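Local coordinates for protein purine nucleosidase, (IunH-1) (Sulfolobus solfataricus, PDB 3T8J) that belongs to the nucleoside hydrolase family, assembles from four chains and carries a bound sodium ion, at residues A[187-200]-A[222-236]. Numbering follows the deposited sequence.
Sequences WDVIINYPVTDEEW and RQYSSTVQKINGHPH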
loop_
_atom_site.group_PDB
_atom_site.type_symbol
_atom_site.label_atom_id
_atom_site.label_comp_id
_atom_site.label_asym_id
_atom_site.label_seq_id
_atom_site.Cartn_x
_atom_site.Cartn_y
_atom_site.Cartn_z
ATOM N N TRP A 187 -6.072 11.030 -21.599
ATOM C CA TRP A 187 -7.381 10.544 -22.002
ATOM C C TRP A 187 -8.498 11.536 -21.706
ATOM O O TRP A 187 -9.395 11.743 -22.550
ATOM C CB TRP A 187 -7.680 9.249 -21.256
ATOM C CG TRP A 187 -9.083 8.704 -21.506
ATOM C CD1 TRP A 187 -10.162 8.765 -20.662
ATOM C CD2 TRP A 187 -9.527 8.048 -22.685
ATOM N NE1 TRP A 187 -11.268 8.184 -21.258
ATOM C CE2 TRP A 187 -10.894 7.729 -22.496
ATOM C CE3 TRP A 187 -8.904 7.676 -23.879
ATOM C CZ2 TRP A 187 -11.650 7.053 -23.470
ATOM C CZ3 TRP A 187 -9.668 7.009 -24.842
ATOM C CH2 TRP A 187 -11.009 6.703 -24.619
ATOM N N ASP A 188 -8.491 12.127 -20.512
ATOM C CA ASP A 188 -9.596 12.988 -20.099
ATOM C C ASP A 188 -9.516 14.415 -20.635
ATOM O O ASP A 188 -10.352 15.265 -20.295
ATOM C CB ASP A 188 -9.885 12.904 -18.594
ATOM C CG ASP A 188 -8.668 13.085 -17.719
ATOM O OD1 ASP A 188 -7.560 13.433 -18.224
ATOM O OD2 ASP A 188 -8.843 12.882 -16.474
ATOM N N VAL A 189 -8.536 14.641 -21.517
ATOM C CA VAL A 189 -8.500 15.799 -22.390
ATOM C C VAL A 189 -9.048 15.403 -23.779
ATOM O O VAL A 189 -9.940 16.066 -24.309
ATOM C CB VAL A 189 -7.064 16.371 -22.471
ATOM C CG1 VAL A 189 -6.924 17.375 -23.631
ATOM C CG2 VAL A 189 -6.675 16.978 -21.122
ATOM N N ILE A 190 -8.536 14.326 -24.356
ATOM C CA ILE A 190 -8.921 13.978 -25.734
ATOM C C ILE A 190 -10.414 13.616 -25.856
ATOM O O ILE A 190 -10.980 13.840 -26.926
ATOM C CB ILE A 190 -8.016 12.894 -26.385
ATOM C CG1 ILE A 190 -8.179 11.553 -25.712
ATOM C CG2 ILE A 190 -6.559 13.330 -26.403
ATOM C CD1 ILE A 190 -9.250 10.684 -26.422
ATOM N N ILE A 191 -11.053 13.130 -24.780
ATOM C CA ILE A 191 -12.490 12.792 -24.851
ATOM C C ILE A 191 -13.391 14.008 -25.016
ATOM O O ILE A 191 -14.569 13.858 -25.317
ATOM C CB ILE A 191 -13.006 11.927 -23.649
ATOM C CG1 ILE A 191 -12.842 12.661 -22.313
ATOM C CG2 ILE A 191 -12.323 10.556 -23.665
ATOM C CD1 ILE A 191 -13.316 11.842 -21.090
ATOM N N ASN A 192 -12.847 15.214 -24.835
ATOM C CA ASN A 192 -13.599 16.444 -25.130
ATOM C C ASN A 192 -13.744 16.752 -26.629
ATOM O O ASN A 192 -14.456 17.691 -27.000
ATOM C CB ASN A 192 -12.929 17.649 -24.442
ATOM C CG ASN A 192 -12.900 17.522 -22.928
ATOM O OD1 ASN A 192 -13.784 16.912 -22.323
ATOM N ND2 ASN A 192 -11.884 18.124 -22.305
ATOM N N TYR A 193 -13.082 15.964 -27.482
ATOM C CA TYR A 193 -12.979 16.231 -28.916
ATOM C C TYR A 193 -13.330 15.000 -29.759
ATOM O O TYR A 193 -12.545 14.605 -30.625
ATOM C CB TYR A 193 -11.561 16.709 -29.241
ATOM C CG TYR A 193 -11.106 17.863 -28.375
ATOM C CD1 TYR A 193 -11.531 19.173 -28.638
ATOM C CD2 TYR A 193 -10.271 17.660 -27.285
ATOM C CE1 TYR A 193 -11.118 20.246 -27.843
ATOM C CE2 TYR A 193 -9.856 18.743 -26.476
ATOM C CZ TYR A 193 -10.296 20.020 -26.762
ATOM O OH TYR A 193 -9.886 21.092 -25.989
ATOM N N PRO A 194 -14.514 14.392 -29.518
ATOM C CA PRO A 194 -14.902 13.231 -30.317
ATOM C C PRO A 194 -15.259 13.594 -31.749
ATOM O O PRO A 194 -15.611 14.744 -32.029
ATOM C CB PRO A 194 -16.144 12.724 -29.605
ATOM C CG PRO A 194 -16.778 13.967 -29.079
ATOM C CD PRO A 194 -15.593 14.820 -28.617
ATOM N N VAL A 195 -15.199 12.593 -32.620
ATOM C CA VAL A 195 -15.745 12.671 -33.964
ATOM C C VAL A 195 -17.282 12.560 -33.890
ATOM O O VAL A 195 -17.833 11.502 -33.550
ATOM C CB VAL A 195 -15.175 11.553 -34.850
ATOM C CG1 VAL A 195 -15.833 11.588 -36.259
ATOM C CG2 VAL A 195 -13.622 11.659 -34.912
ATOM N N THR A 196 -17.948 13.665 -34.205
ATOM C CA THR A 196 -19.403 13.803 -34.063
ATOM C C THR A 196 -20.149 13.061 -35.165
ATOM O O THR A 196 -19.558 12.668 -36.170
ATOM C CB THR A 196 -19.834 15.284 -34.136
ATOM O OG1 THR A 196 -19.530 15.810 -35.428
ATOM C CG2 THR A 196 -19.145 16.122 -33.057
ATOM N N ASP A 197 -21.458 12.884 -34.982
ATOM C CA ASP A 197 -22.265 12.242 -36.021
ATOM C C ASP A 197 -22.149 12.982 -37.358
ATOM O O ASP A 197 -22.077 12.338 -38.400
ATOM C CB ASP A 197 -23.738 12.117 -35.600
ATOM C CG ASP A 197 -23.984 10.990 -34.568
ATOM O OD1 ASP A 197 -23.165 10.044 -34.456
ATOM O OD2 ASP A 197 -25.036 11.044 -33.882
ATOM N N GLU A 198 -22.128 14.319 -37.327
ATOM C CA GLU A 198 -21.958 15.143 -38.539
ATOM C C GLU A 198 -20.654 14.816 -39.267
ATOM O O GLU A 198 -20.621 14.624 -40.492
ATOM C CB GLU A 198 -22.001 16.646 -38.183
ATOM C CG GLU A 198 -21.636 17.633 -39.332
ATOM C CD GLU A 198 -20.202 18.218 -39.213
ATOM O OE1 GLU A 198 -19.934 18.902 -38.191
ATOM O OE2 GLU A 198 -19.358 18.018 -40.138
ATOM N N GLU A 199 -19.575 14.748 -38.500
ATOM C CA GLU A 199 -18.257 14.444 -39.039
ATOM C C GLU A 199 -18.174 13.017 -39.577
ATOM O O GLU A 199 -17.617 12.788 -40.643
ATOM C CB GLU A 199 -17.188 14.698 -37.964
ATOM C CG GLU A 199 -17.044 16.182 -37.646
ATOM C CD GLU A 199 -16.241 16.488 -36.398
ATOM O OE1 GLU A 199 -16.223 15.662 -35.456
ATOM O OE2 GLU A 199 -15.650 17.586 -36.358
ATOM N N TRP A 200 -18.737 12.070 -38.842
ATOM C CA TRP A 200 -18.782 10.666 -39.253
ATOM C C TRP A 200 -19.520 10.500 -40.583
ATOM O O TRP A 200 -19.031 9.812 -41.477
ATOM C CB TRP A 200 -19.439 9.849 -38.142
ATOM C CG TRP A 200 -19.631 8.379 -38.375
ATOM C CD1 TRP A 200 -20.825 7.736 -38.532
ATOM C CD2 TRP A 200 -18.628 7.363 -38.401
ATOM N NE1 TRP A 200 -20.622 6.385 -38.667
ATOM C CE2 TRP A 200 -19.281 6.132 -38.606
ATOM C CE3 TRP A 200 -17.231 7.371 -38.302
ATOM C CZ2 TRP A 200 -18.594 4.927 -38.691
ATOM C CZ3 TRP A 200 -16.553 6.163 -38.396
ATOM C CH2 TRP A 200 -17.243 4.962 -38.594
ATOM N N ARG A 222 -16.447 2.868 -32.311
ATOM C CA ARG A 222 -17.441 3.928 -32.171
ATOM C C ARG A 222 -18.699 3.464 -31.411
ATOM O O ARG A 222 -19.200 4.155 -30.499
ATOM C CB ARG A 222 -17.801 4.479 -33.546
ATOM C CG ARG A 222 -18.775 5.644 -33.530
ATOM C CD ARG A 222 -19.073 6.150 -34.945
ATOM N NE ARG A 222 -19.924 7.352 -34.920
ATOM C CZ ARG A 222 -19.479 8.597 -34.717
ATOM N NH1 ARG A 222 -18.188 8.853 -34.527
ATOM N NH2 ARG A 222 -20.337 9.608 -34.691
ATOM N N GLN A 223 -19.223 2.291 -31.769
ATOM C CA GLN A 223 -20.375 1.749 -31.060
ATOM C C GLN A 223 -20.076 1.570 -29.570
ATOM O O GLN A 223 -20.899 1.931 -28.719
ATOM C CB GLN A 223 -20.838 0.407 -31.680
ATOM C CG GLN A 223 -22.213 -0.087 -31.230
ATOM C CD GLN A 223 -22.261 -0.718 -29.823
ATOM O OE1 GLN A 223 -21.274 -1.277 -29.323
ATOM N NE2 GLN A 223 -23.430 -0.648 -29.201
ATOM N N TYR A 224 -18.895 1.033 -29.249
ATOM C CA TYR A 224 -18.560 0.756 -27.864
ATOM C C TYR A 224 -18.362 2.069 -27.118
ATOM O O TYR A 224 -18.847 2.249 -25.997
ATOM C CB TYR A 224 -17.284 -0.084 -27.768
ATOM C CG TYR A 224 -16.910 -0.416 -26.353
ATOM C CD1 TYR A 224 -17.320 -1.592 -25.760
ATOM C CD2 TYR A 224 -16.124 0.461 -25.602
ATOM C CE1 TYR A 224 -17.005 -1.898 -24.459
ATOM C CE2 TYR A 224 -15.804 0.167 -24.299
ATOM C CZ TYR A 224 -16.223 -1.010 -23.733
ATOM O OH TYR A 224 -15.894 -1.319 -22.435
ATOM N N SER A 225 -17.625 2.983 -27.739
ATOM C CA SER A 225 -17.316 4.253 -27.070
ATOM C C SER A 225 -18.576 5.037 -26.711
ATOM O O SER A 225 -18.670 5.656 -25.635
ATOM C CB SER A 225 -16.403 5.104 -27.947
ATOM O OG SER A 225 -15.123 4.494 -28.099
ATOM N N SER A 226 -19.559 4.996 -27.602
ATOM C CA SER A 226 -20.814 5.695 -27.382
ATOM C C SER A 226 -21.702 5.020 -26.337
ATOM O O SER A 226 -22.329 5.693 -25.508
ATOM C CB SER A 226 -21.573 5.849 -28.708
ATOM O OG SER A 226 -20.906 6.761 -29.586
ATOM N N THR A 227 -21.753 3.693 -26.359
ATOM C CA THR A 227 -22.650 2.955 -25.471
ATOM C C THR A 227 -22.134 2.770 -24.042
ATOM O O THR A 227 -22.925 2.765 -23.090
ATOM C CB THR A 227 -22.982 1.575 -26.073
ATOM O OG1 THR A 227 -21.784 0.798 -26.185
ATOM C CG2 THR A 227 -23.611 1.745 -27.451
ATOM N N VAL A 228 -20.826 2.596 -23.881
ATOM C CA VAL A 228 -20.239 2.295 -22.572
ATOM C C VAL A 228 -19.643 3.523 -21.927
ATOM O O VAL A 228 -19.981 3.882 -20.791
ATOM C CB VAL A 228 -19.154 1.199 -22.684
ATOM C CG1 VAL A 228 -18.480 0.937 -21.341
ATOM C CG2 VAL A 228 -19.775 -0.074 -23.224
ATOM N N GLN A 229 -18.752 4.177 -22.661
ATOM C CA GLN A 229 -18.020 5.331 -22.167
ATOM C C GLN A 229 -18.858 6.614 -22.256
ATOM O O GLN A 229 -18.498 7.654 -21.688
ATOM C CB GLN A 229 -16.711 5.471 -22.957
ATOM C CG GLN A 229 -15.821 4.202 -22.938
ATOM C CD GLN A 229 -15.005 4.130 -21.669
ATOM O OE1 GLN A 229 -14.760 5.154 -21.028
ATOM N NE2 GLN A 229 -14.599 2.927 -21.282
ATOM N N LYS A 230 -19.984 6.527 -22.969
ATOM C CA LYS A 230 -20.931 7.639 -23.096
ATOM C C LYS A 230 -20.297 8.832 -23.829
ATOM O O LYS A 230 -20.658 9.987 -23.581
ATOM C CB LYS A 230 -21.497 8.040 -21.716
ATOM C CG LYS A 230 -22.163 6.881 -20.936
ATOM C CD LYS A 230 -22.380 7.204 -19.440
ATOM C CE LYS A 230 -22.857 5.965 -18.651
ATOM N NZ LYS A 230 -22.798 6.102 -17.152
ATOM N N ILE A 231 -19.358 8.541 -24.726
ATOM C CA ILE A 231 -18.731 9.557 -25.558
ATOM C C ILE A 231 -19.685 9.835 -26.715
ATOM O O ILE A 231 -20.330 8.910 -27.229
ATOM C CB ILE A 231 -17.364 9.078 -26.097
ATOM C CG1 ILE A 231 -16.348 9.011 -24.945
ATOM C CG2 ILE A 231 -16.865 9.994 -27.236
ATOM C CD1 ILE A 231 -15.143 8.149 -25.252
ATOM N N ASN A 232 -19.775 11.105 -27.114
ATOM C CA ASN A 232 -20.644 11.477 -28.227
ATOM C C ASN A 232 -19.927 11.281 -29.577
ATOM O O ASN A 232 -19.535 12.226 -30.263
ATOM C CB ASN A 232 -21.202 12.893 -28.029
ATOM C CG ASN A 232 -22.237 12.965 -26.900
ATOM O OD1 ASN A 232 -23.050 12.051 -26.712
ATOM N ND2 ASN A 232 -22.215 14.062 -26.152
ATOM N N GLY A 233 -19.778 10.009 -29.945
ATOM C CA GLY A 233 -19.092 9.585 -31.155
ATOM C C GLY A 233 -17.960 8.636 -30.779
ATOM O O GLY A 233 -18.160 7.672 -30.030
ATOM N N HIS A 234 -16.770 8.875 -31.326
ATOM C CA HIS A 234 -15.595 8.109 -30.935
ATOM C C HIS A 234 -14.419 9.060 -30.754
ATOM O O HIS A 234 -14.366 10.128 -31.376
ATOM C CB HIS A 234 -15.251 6.978 -31.907
ATOM C CG HIS A 234 -14.763 7.425 -33.248
ATOM N ND1 HIS A 234 -15.589 7.534 -34.346
ATOM C CD2 HIS A 234 -13.518 7.728 -33.680
ATOM C CE1 HIS A 234 -14.872 7.912 -35.393
ATOM N NE2 HIS A 234 -13.616 8.046 -35.012
ATOM N N PRO A 235 -13.491 8.674 -29.882
ATOM C CA PRO A 235 -12.322 9.517 -29.658
ATOM C C PRO A 235 -11.123 9.113 -30.524
ATOM O O PRO A 235 -11.108 8.028 -31.106
ATOM C CB PRO A 235 -12.028 9.265 -28.192
ATOM C CG PRO A 235 -12.348 7.827 -28.006
ATOM C CD PRO A 235 -13.543 7.565 -28.904
ATOM N N HIS A 236 -10.114 9.994 -30.569
ATOM C CA HIS A 236 -8.866 9.780 -31.315
ATOM C C HIS A 236 -7.660 10.019 -30.381
ATOM O O HIS A 236 -6.879 10.958 -30.580
ATOM C CB HIS A 236 -8.801 10.742 -32.511
ATOM C CG HIS A 236 -9.417 10.216 -33.775
ATOM N ND1 HIS A 236 -9.024 9.030 -34.363
ATOM C CD2 HIS A 236 -10.336 10.763 -34.616
ATOM C CE1 HIS A 236 -9.698 8.852 -35.488
ATOM N NE2 HIS A 236 -10.504 9.886 -35.664
HETATM O O HOH W 1 -11.014 12.518 -29.436
#
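I190 and W187 close on P235 from helix 187-190: CD1 of I190 lies 3.6 Å from CB of P235, and CH2 of the indole of W187 approaches CG of the same proline. I231 extends this apolar patch, its CD1 reaching CZ2 of W187 and CG2 of I191, while its CG2 meets CB of P194 at 3.7 Å. Further along, V195 sets its CB over one face of the H234 ring, a CH-pi contact 3.9 Å from CB to the ring centroid. With CG1 of V195 anti to the backbone N (chi1 176°), CG2 is left to press on CD2 of H236, whose ring nitrogens bond to D13 and Y214. The backbones join here through V195 N and H234 O, 2.9 Å apart, and a water donates to the carbonyls of I190 and Y193 and accepts from H236 N.

R222 forms the polar edge. Its chain, extended from CG to NE, runs across W200, CD above the six-membered ring, and the guanidinium lies flat on the indole, planes 3° apart, in a cation-pi stack; G233 CA lies over the rim of the opposite face. In the guanidinium plane, NH1 donates to V195 O at 2.8 Å and to H234 ND1, and NH2 forms a salt bridge with D197 OD1 at 2.9 Å. NH1 meets V195 O from above the carbonyl plane, and G233 CA adds a CA-H...O contact of 3.3 Å to that oxygen. T196, just before D197, forms a capping box with E199.

The contact ties helix 187-190, the connection after it and the start of helix 197-204 to the end of helix 209-227 and the loop to H236, the N-cap of helix 237-246, within the nucleoside hydrolase fold and near its sodium site, about 10 Å from the W187 side chain.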